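Local coordinates for protein amidohydrolase (PDB 3OVG) that hydrolyses phosphorylated furanose lactones, D-xylono-1,4-lactone 5-phosphate and L-arabino-1,4-lactone 5-phosphate, at a two-zinc centre, and also opens carboxy 1,4-lactones, at residues 24-36 with 43-55. Residues are numbered along the deposited sequence; the frame is centred on the assembly and turned at random.
Sequences DCHDHFIKNGGPE and FLMLNVDASIKEF. With ZN (zinc ion), chain G.
Lys-31 and Met-45, the latter present as selenomethionine, form a single antiparallel hydrogen-bonded pair: Lys-31 N donates to Met-45 O (3.0 Å) and Met-45 N returns a bond to Lys-31 O (3.2 Å). The two side chains leave this pair alongside each other, the lysine CD 4.2 Å from the selenium. With chi2 at -178° and the rest of its chain also extended, Lys-31 brings NZ to Glu-36 OE1 in a 3.0 Å salt bridge, meeting the oxygen from above the carboxylate plane; NZ also donates to Gly-276 O and to a zinc-bound water. Phe-43 packs against the glutamate half of this pair, with NZ near its CD1. Glu-36 CG sits above the centre of its ring, 3.9 Å from the centroid, in a CH-pi contact, and the carboxylate stacks on the ring with the planes 11° apart.

These loops follow the C-terminal end of strand 22-25 in the TIM barrel of the phosphotriesterase family, where His-26 and His-28 of the HxH motif bind one zinc ion, whose other ligands include Asp-274, the carbamylated Lys-155 and two waters. Lys-31 CE lies over one face of the His-28 ring, toward its rim, and Phe-43 adjoins the substrate-binding Arg-277.

Farther along, helix 48-60 begins beside Phe-29. The Phe-29 ring runs past Ser-51 CB and lies nearly parallel to Phe-55 but slid aside, with CE2 3.7 Å from Phe-55 CD2; Ile-66 and Ile-84 pack around it. Asn-47 caps the helix through OD1, which accepts from Ala-50 N (2.8 Å), while its backbone O accepts from Ser-51 N and Ser-51 OG, which arrive from opposite faces of the carbonyl plane.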
# COMPACT_ATOMS: atom_id res chain seq x y z
N ASP A 24 -28.42 15.75 20.27
CA ASP A 24 -27.53 15.37 19.20
C ASP A 24 -27.71 13.86 19.12
O ASP A 24 -27.30 13.15 20.05
CB ASP A 24 -26.13 15.75 19.66
CG ASP A 24 -25.04 15.18 18.80
OD1 ASP A 24 -25.30 14.42 17.83
OD2 ASP A 24 -23.88 15.53 19.12
N CYS A 25 -28.29 13.37 18.03
CA CYS A 25 -28.77 11.98 17.97
C CYS A 25 -27.75 10.93 17.54
O CYS A 25 -28.07 9.75 17.51
CB CYS A 25 -30.03 11.87 17.11
SG CYS A 25 -31.48 12.60 17.95
N HIS A 26 -26.52 11.36 17.24
CA HIS A 26 -25.49 10.42 16.83
C HIS A 26 -24.12 11.08 16.92
O HIS A 26 -23.79 11.94 16.11
CB HIS A 26 -25.78 9.90 15.42
CG HIS A 26 -24.79 8.90 14.90
ND1 HIS A 26 -25.13 7.89 14.03
CD2 HIS A 26 -23.46 8.77 15.13
CE1 HIS A 26 -24.05 7.19 13.73
NE2 HIS A 26 -23.02 7.71 14.38
N ASP A 27 -23.34 10.69 17.92
CA ASP A 27 -22.05 11.33 18.12
C ASP A 27 -21.13 10.46 18.96
O ASP A 27 -21.48 9.32 19.29
CB ASP A 27 -22.25 12.71 18.75
CG ASP A 27 -21.37 13.76 18.09
OD1 ASP A 27 -20.19 13.43 17.83
OD2 ASP A 27 -21.85 14.88 17.81
N HIS A 28 -19.96 10.99 19.31
CA HIS A 28 -18.95 10.17 19.93
C HIS A 28 -18.12 11.02 20.84
O HIS A 28 -18.04 12.21 20.64
CB HIS A 28 -18.03 9.54 18.88
CG HIS A 28 -18.76 8.70 17.90
ND1 HIS A 28 -19.06 7.38 18.13
CD2 HIS A 28 -19.32 9.01 16.71
CE1 HIS A 28 -19.76 6.90 17.12
NE2 HIS A 28 -19.94 7.88 16.25
N PHE A 29 -17.46 10.38 21.80
CA PHE A 29 -16.44 11.06 22.57
C PHE A 29 -15.24 10.14 22.75
O PHE A 29 -14.11 10.51 22.43
CB PHE A 29 -16.99 11.50 23.93
CG PHE A 29 -17.89 12.69 23.85
CD1 PHE A 29 -17.41 13.92 23.42
CD2 PHE A 29 -19.22 12.59 24.23
CE1 PHE A 29 -18.27 15.05 23.35
CE2 PHE A 29 -20.07 13.70 24.16
CZ PHE A 29 -19.59 14.94 23.73
N ILE A 30 -15.51 8.95 23.28
CA ILE A 30 -14.49 7.94 23.46
C ILE A 30 -14.65 6.81 22.44
O ILE A 30 -15.73 6.21 22.32
CB ILE A 30 -14.57 7.35 24.88
CG1 ILE A 30 -14.51 8.49 25.92
CG2 ILE A 30 -13.47 6.28 25.08
CD1 ILE A 30 -13.16 9.18 26.00
N LYS A 31 -13.58 6.54 21.70
CA LYS A 31 -13.48 5.37 20.85
C LYS A 31 -12.21 4.67 21.29
O LYS A 31 -11.08 5.13 21.04
CB LYS A 31 -13.40 5.75 19.37
CG LYS A 31 -14.75 6.21 18.76
CD LYS A 31 -14.60 6.54 17.24
CE LYS A 31 -15.99 6.78 16.58
NZ LYS A 31 -15.90 6.79 15.06
N ASN A 32 -12.40 3.56 21.98
CA ASN A 32 -11.29 2.88 22.62
C ASN A 32 -10.89 1.65 21.81
O ASN A 32 -11.40 0.56 22.02
CB ASN A 32 -11.75 2.52 24.04
CG ASN A 32 -10.68 1.86 24.85
OD1 ASN A 32 -10.96 0.98 25.68
ND2 ASN A 32 -9.44 2.26 24.63
N GLY A 33 -9.96 1.81 20.87
CA GLY A 33 -9.55 0.70 20.03
C GLY A 33 -10.67 0.16 19.14
O GLY A 33 -11.63 0.86 18.82
N GLY A 34 -10.54 -1.08 18.72
CA GLY A 34 -11.59 -1.68 17.92
C GLY A 34 -11.23 -1.61 16.46
O GLY A 34 -10.23 -0.98 16.08
N PRO A 35 -12.04 -2.26 15.62
CA PRO A 35 -11.79 -2.39 14.17
C PRO A 35 -11.67 -1.04 13.44
O PRO A 35 -10.93 -0.94 12.48
CB PRO A 35 -13.02 -3.16 13.65
CG PRO A 35 -13.58 -3.86 14.85
CD PRO A 35 -13.24 -3.00 16.05
N GLU A 36 -12.38 -0.02 13.90
CA GLU A 36 -12.34 1.24 13.17
C GLU A 36 -10.99 1.94 13.34
O GLU A 36 -10.45 2.54 12.41
CB GLU A 36 -13.49 2.13 13.61
CG GLU A 36 -13.96 3.06 12.56
CD GLU A 36 -15.13 3.89 13.05
OE1 GLU A 36 -15.36 3.93 14.28
OE2 GLU A 36 -15.81 4.51 12.21
N PHE A 43 -9.36 7.66 14.35
CA PHE A 43 -10.52 7.08 15.02
C PHE A 43 -10.27 6.78 16.50
O PHE A 43 -11.20 6.52 17.25
CB PHE A 43 -11.01 5.84 14.29
CG PHE A 43 -11.67 6.15 12.99
CD1 PHE A 43 -12.90 6.81 12.96
CD2 PHE A 43 -11.07 5.81 11.79
CE1 PHE A 43 -13.53 7.13 11.74
CE2 PHE A 43 -11.69 6.12 10.57
CZ PHE A 43 -12.92 6.77 10.54
N LEU A 44 -9.01 6.85 16.92
CA LEU A 44 -8.69 6.64 18.32
C LEU A 44 -8.87 7.93 19.11
O LEU A 44 -8.19 8.93 18.85
CB LEU A 44 -7.25 6.11 18.46
CG LEU A 44 -6.86 5.82 19.90
CD1 LEU A 44 -7.64 4.61 20.46
CD2 LEU A 44 -5.37 5.57 19.94
N MSE A 45 -9.81 7.91 20.06
CA MSE A 45 -10.20 9.09 20.82
C MSE A 45 -10.33 8.77 22.30
O MSE A 45 -11.34 8.18 22.73
CB MSE A 45 -11.55 9.66 20.28
CG MSE A 45 -11.52 9.89 18.78
SE MSE A 45 -13.26 10.41 17.95
CE MSE A 45 -13.60 12.03 19.02
N LEU A 46 -9.33 9.15 23.08
CA LEU A 46 -9.23 8.63 24.44
C LEU A 46 -9.25 9.68 25.53
O LEU A 46 -8.90 9.39 26.68
CB LEU A 46 -7.95 7.82 24.59
CG LEU A 46 -7.91 6.47 23.90
CD1 LEU A 46 -6.47 6.02 23.86
CD2 LEU A 46 -8.78 5.46 24.65
N ASN A 47 -9.65 10.89 25.19
CA ASN A 47 -9.41 12.00 26.11
C ASN A 47 -10.70 12.45 26.80
O ASN A 47 -11.58 13.10 26.22
CB ASN A 47 -8.63 13.12 25.36
CG ASN A 47 -8.10 14.20 26.27
OD1 ASN A 47 -8.72 14.53 27.27
ND2 ASN A 47 -6.96 14.79 25.90
N VAL A 48 -10.83 12.04 28.06
CA VAL A 48 -11.96 12.41 28.86
C VAL A 48 -12.05 13.93 29.08
O VAL A 48 -13.12 14.53 28.93
CB VAL A 48 -11.92 11.70 30.24
CG1 VAL A 48 -12.83 12.39 31.23
CG2 VAL A 48 -12.28 10.23 30.09
N ASP A 49 -10.94 14.55 29.45
CA ASP A 49 -10.95 15.99 29.70
C ASP A 49 -11.39 16.74 28.47
O ASP A 49 -12.20 17.63 28.55
CB ASP A 49 -9.59 16.50 30.20
CG ASP A 49 -9.24 15.96 31.57
OD1 ASP A 49 -10.18 15.53 32.28
OD2 ASP A 49 -8.04 15.96 31.96
N ALA A 50 -10.87 16.39 27.31
CA ALA A 50 -11.27 17.07 26.08
C ALA A 50 -12.73 16.86 25.73
O ALA A 50 -13.37 17.75 25.17
CB ALA A 50 -10.40 16.64 24.91
N SER A 51 -13.26 15.67 26.02
CA SER A 51 -14.64 15.34 25.66
C SER A 51 -15.60 16.17 26.50
O SER A 51 -16.64 16.70 26.01
CB SER A 51 -14.92 13.85 25.87
OG SER A 51 -14.12 13.06 25.00
N ILE A 52 -15.26 16.26 27.79
CA ILE A 52 -16.05 17.04 28.74
C ILE A 52 -16.08 18.52 28.36
O ILE A 52 -17.13 19.16 28.39
CB ILE A 52 -15.49 16.86 30.14
CG1 ILE A 52 -15.69 15.40 30.61
CG2 ILE A 52 -16.10 17.86 31.09
CD1 ILE A 52 -15.06 15.07 31.96
N LYS A 53 -14.93 19.09 28.00
CA LYS A 53 -14.92 20.49 27.54
C LYS A 53 -15.77 20.64 26.29
O LYS A 53 -16.46 21.62 26.12
CB LYS A 53 -13.50 20.98 27.26
CG LYS A 53 -12.55 20.96 28.47
CD LYS A 53 -11.09 21.17 28.00
CE LYS A 53 -10.15 21.24 29.21
NZ LYS A 53 -8.69 21.23 28.84
N GLU A 54 -15.71 19.66 25.38
CA GLU A 54 -16.56 19.75 24.18
C GLU A 54 -18.04 19.72 24.58
O GLU A 54 -18.85 20.53 24.11
CB GLU A 54 -16.22 18.65 23.15
CG GLU A 54 -16.72 18.88 21.71
CD GLU A 54 -15.96 20.01 20.96
OE1 GLU A 54 -15.00 20.62 21.52
OE2 GLU A 54 -16.34 20.30 19.81
N PHE A 55 -18.40 18.77 25.45
CA PHE A 55 -19.77 18.63 25.89
C PHE A 55 -20.30 19.95 26.50
O PHE A 55 -21.43 20.37 26.21
CB PHE A 55 -19.88 17.50 26.92
CG PHE A 55 -21.25 16.83 26.97
CD1 PHE A 55 -22.42 17.58 26.85
CD2 PHE A 55 -21.35 15.45 27.12
CE1 PHE A 55 -23.68 16.98 26.90
CE2 PHE A 55 -22.61 14.83 27.18
CZ PHE A 55 -23.78 15.60 27.06
ZN ZN G . -20.66 7.43 14.12
O HOH W 1 -18.23 6.99 13.72
O HOH W 2 -20.38 7.36 11.79